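Local structure of uncharacterized metal-dependent hydrolase (Pyrococcus furiosus, 3ICJ) at residues E127-G132 with R161-Y166. The protein is an uncharacterized zinc-binding member of the amidohydrolase family that probably hydrolyses carbon-nitrogen bonds other than peptide bonds. Numbering follows the deposited sequence. Where two conformers were deposited one is given.
Sequences ERVKKG and RPVFLY
V129, near the end of helix 122-130, presses its two methyls onto two residues of strand 163-167. V129 CG1 meets V163 CG2 tip to tip at 3.8 Å, while V129 CG2 lies across the end of L165, 3.8 Å from L165 CD1. With CG1 anti to the backbone N (chi1 180°), the fork of V129 spreads along the strand, one branch for each of the alternate residues on this side. Beyond this apolar patch, R161 adds a polar grip in one of its two conformers. Its guanidinium holds the carbonyl oxygen of G132 end-on and close to its own plane: R161 NH2 is 2.7 Å from G132 O, standing above the carbonyl plane, and R161 NH1 is 3.0 Å from the same oxygen, almost in line with the C=O bond. A bend at chi3 (126°) turns this end toward the loop after the helix, where R161 NH2 also bonds to G134 O. The bond from G132 N to V129 O, 3.0 Å long, ties this turn back to the helix. I137 touches V129, V163 and R161. Away from the zinc site, helix 122-130 links parallel strands 114-115 and 137-142 in a beta-alpha-beta crossover; F164 packs against helix 200-214, on the opposite face of this mixed sheet.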
ATOM      1  N   GLU A 127      28.280   5.033 -15.115  1.00 34.35           N
ATOM      2  CA  GLU A 127      27.602   4.626 -16.370  1.00 37.21           C
ATOM      3  C   GLU A 127      26.116   4.326 -16.206  1.00 34.87           C
ATOM      4  O   GLU A 127      25.304   4.708 -17.058  1.00 34.32           O
ATOM      5  CB  GLU A 127      28.281   3.404 -17.020  1.00 38.42           C
ATOM      6  CG  GLU A 127      29.018   3.695 -18.321  1.00 49.46           C
ATOM      7  CD  GLU A 127      30.449   4.163 -18.104  1.00 60.17           C
ATOM      8  OE1 GLU A 127      30.649   5.263 -17.534  1.00 63.37           O
ATOM      9  OE2 GLU A 127      31.379   3.432 -18.520  1.00 66.53           O
ATOM     10  N   ARG A 128      25.767   3.630 -15.125  1.00 36.11           N
ATOM     11  CA  ARG A 128      24.377   3.247 -14.874  1.00 39.35           C
ATOM     12  C   ARG A 128      23.524   4.462 -14.519  1.00 38.36           C
ATOM     13  O   ARG A 128      22.384   4.563 -14.967  1.00 41.29           O
ATOM     14  CB  ARG A 128      24.288   2.175 -13.785  1.00 42.13           C
ATOM     15  CG  ARG A 128      24.867   0.828 -14.192  1.00 47.34           C
ATOM     16  CD  ARG A 128      23.802  -0.209 -14.500  1.00 56.18           C
ATOM     17  NE  ARG A 128      23.375  -0.905 -13.287  1.00 55.46           N
ATOM     18  CZ  ARG A 128      23.977  -1.980 -12.777  1.00 52.44           C
ATOM     19  NH1 ARG A 128      23.498  -2.526 -11.669  1.00 53.00           N
ATOM     20  NH2 ARG A 128      25.049  -2.510 -13.364  1.00 45.24           N
ATOM     21  N   VAL A 129      24.097   5.384 -13.742  1.00 37.02           N
ATOM     22  CA  VAL A 129      23.429   6.633 -13.368  1.00 40.12           C
ATOM     23  C   VAL A 129      23.193   7.511 -14.606  1.00 44.85           C
ATOM     24  O   VAL A 129      22.089   8.029 -14.794  1.00 44.41           O
ATOM     25  CB  VAL A 129      24.187   7.404 -12.236  1.00 39.24           C
ATOM     26  CG1 VAL A 129      23.479   8.695 -11.871  1.00 36.71           C
ATOM     27  CG2 VAL A 129      24.286   6.565 -10.995  1.00 33.03           C
ATOM     28  N   LYS A 130      24.207   7.627 -15.464  1.00 42.50           N
ATOM     29  CA  LYS A 130      24.103   8.402 -16.711  1.00 45.03           C
ATOM     30  C   LYS A 130      22.990   7.916 -17.636  1.00 45.04           C
ATOM     31  O   LYS A 130      22.445   8.706 -18.407  1.00 50.53           O
ATOM     32  CB  LYS A 130      25.434   8.414 -17.473  1.00 45.33           C
ATOM     33  CG  LYS A 130      26.391   9.534 -17.085  1.00 46.56           C
ATOM     34  CD  LYS A 130      27.713   9.379 -17.830  1.00 53.28           C
ATOM     35  CE  LYS A 130      28.737  10.423 -17.399  1.00 56.55           C
ATOM     36  NZ  LYS A 130      30.079  10.176 -18.013  1.00 49.80           N
ATOM     37  N   LYS A 131      22.653   6.625 -17.552  1.00 44.41           N
ATOM     38  CA  LYS A 131      21.576   6.032 -18.359  1.00 42.34           C
ATOM     39  C   LYS A 131      20.165   6.256 -17.794  1.00 41.57           C
ATOM     40  O   LYS A 131      19.206   5.682 -18.306  1.00 46.74           O
ATOM     41  CB  LYS A 131      21.808   4.530 -18.573  1.00 40.13           C
ATOM     42  CG  LYS A 131      22.889   4.184 -19.566  1.00 39.96           C
ATOM     43  CD  LYS A 131      22.849   2.697 -19.897  1.00 44.60           C
ATOM     44  CE  LYS A 131      23.571   2.383 -21.196  1.00 44.19           C
ATOM     45  NZ  LYS A 131      25.049   2.487 -21.037  1.00 42.65           N
ATOM     46  N   GLY A 132      20.038   7.078 -16.748  1.00 47.26           N
ATOM     47  CA  GLY A 132      18.723   7.466 -16.201  1.00 46.00           C
ATOM     48  C   GLY A 132      18.111   8.633 -16.967  1.00 49.45           C
ATOM     49  O   GLY A 132      18.821   9.562 -17.362  1.00 49.38           O
ATOM     50  N   ARG A 161      23.228  16.687 -14.311  1.00 44.99           N
ATOM     51  CA  ARG A 161      21.969  16.966 -13.654  0.50 46.79           C
ATOM     52  C   ARG A 161      21.878  16.439 -12.236  1.00 44.09           C
ATOM     53  O   ARG A 161      22.735  15.655 -11.863  1.00 42.48           O
ATOM     54  CB  ARG A 161      20.794  16.485 -14.498  0.50 48.74           C
ATOM     55  CG  ARG A 161      20.658  14.995 -14.637  0.50 52.66           C
ATOM     56  CD  ARG A 161      19.808  14.672 -15.856  0.50 55.70           C
ATOM     57  NE  ARG A 161      20.492  13.756 -16.752  0.50 57.73           N
ATOM     58  CZ  ARG A 161      20.003  12.585 -17.133  0.50 58.32           C
ATOM     59  NH1 ARG A 161      20.701  11.806 -17.944  0.50 54.80           N
ATOM     60  NH2 ARG A 161      18.819  12.194 -16.716  0.50 54.00           N
ATOM     61  N   PRO A 162      20.878  16.851 -11.467  1.00 42.84           N
ATOM     62  CA  PRO A 162      20.835  16.406 -10.060  1.00 45.47           C
ATOM     63  C   PRO A 162      20.732  14.894  -9.931  1.00 42.42           C
ATOM     64  O   PRO A 162      20.062  14.238 -10.727  1.00 43.54           O
ATOM     65  CB  PRO A 162      19.574  17.072  -9.500  1.00 41.21           C
ATOM     66  CG  PRO A 162      19.383  18.262 -10.349  1.00 48.64           C
ATOM     67  CD  PRO A 162      19.830  17.862 -11.726  1.00 40.44           C
ATOM     68  N   VAL A 163      21.444  14.364  -8.946  1.00 43.44           N
ATOM     69  CA  VAL A 163      21.573  12.930  -8.742  1.00 39.14           C
ATOM     70  C   VAL A 163      21.379  12.666  -7.253  1.00 41.04           C
ATOM     71  O   VAL A 163      21.908  13.400  -6.424  1.00 45.41           O
ATOM     72  CB  VAL A 163      22.965  12.440  -9.243  1.00 39.69           C
ATOM     73  CG1 VAL A 163      23.351  11.140  -8.612  1.00 37.87           C
ATOM     74  CG2 VAL A 163      22.979  12.304 -10.784  1.00 34.71           C
ATOM     75  N   PHE A 164      20.601  11.642  -6.903  1.00 36.76           N
ATOM     76  CA  PHE A 164      20.375  11.322  -5.493  1.00 38.00           C
ATOM     77  C   PHE A 164      20.271   9.807  -5.398  1.00 39.03           C
ATOM     78  O   PHE A 164      19.331   9.212  -5.937  1.00 36.88           O
ATOM     79  CB  PHE A 164      19.096  12.016  -4.995  1.00 34.83           C
ATOM     80  CG  PHE A 164      18.793  11.789  -3.523  1.00 40.35           C
ATOM     81  CD1 PHE A 164      19.142  12.742  -2.581  1.00 36.70           C
ATOM     82  CD2 PHE A 164      18.145  10.634  -3.090  1.00 42.20           C
ATOM     83  CE1 PHE A 164      18.869  12.547  -1.232  1.00 43.73           C
ATOM     84  CE2 PHE A 164      17.867  10.427  -1.736  1.00 45.94           C
ATOM     85  CZ  PHE A 164      18.231  11.385  -0.809  1.00 38.05           C
ATOM     86  N   LEU A 165      21.247   9.188  -4.736  1.00 35.14           N
ATOM     87  CA  LEU A 165      21.398   7.727  -4.769  1.00 37.12           C
ATOM     88  C   LEU A 165      21.415   7.077  -3.387  1.00 38.45           C
ATOM     89  O   LEU A 165      22.349   7.278  -2.620  1.00 40.64           O
ATOM     90  CB  LEU A 165      22.683   7.340  -5.512  1.00 32.31           C
ATOM     91  CG  LEU A 165      22.944   7.941  -6.897  1.00 37.70           C
ATOM     92  CD1 LEU A 165      24.370   7.641  -7.337  1.00 33.67           C
ATOM     93  CD2 LEU A 165      21.958   7.436  -7.927  1.00 34.99           C
ATOM     94  N   TYR A 166      20.378   6.303  -3.083  1.00 37.97           N
ATOM     95  CA  TYR A 166      20.311   5.573  -1.822  1.00 40.70           C
ATOM     96  C   TYR A 166      21.402   4.511  -1.741  1.00 43.48           C
ATOM     97  O   TYR A 166      21.793   3.930  -2.754  1.00 37.27           O
ATOM     98  CB  TYR A 166      18.934   4.927  -1.651  1.00 41.19           C
ATOM     99  CG  TYR A 166      17.829   5.913  -1.350  1.00 40.37           C
ATOM    100  CD1 TYR A 166      17.590   6.343  -0.050  1.00 38.06           C
ATOM    101  CD2 TYR A 166      17.023   6.415  -2.363  1.00 37.64           C
ATOM    102  CE1 TYR A 166      16.581   7.244   0.230  1.00 37.11           C
ATOM    103  CE2 TYR A 166      16.012   7.317  -2.093  1.00 40.88           C
ATOM    104  CZ  TYR A 166      15.794   7.728  -0.795  1.00 46.26           C
ATOM    105  OH  TYR A 166      14.788   8.625  -0.520  1.00 53.21           O
TER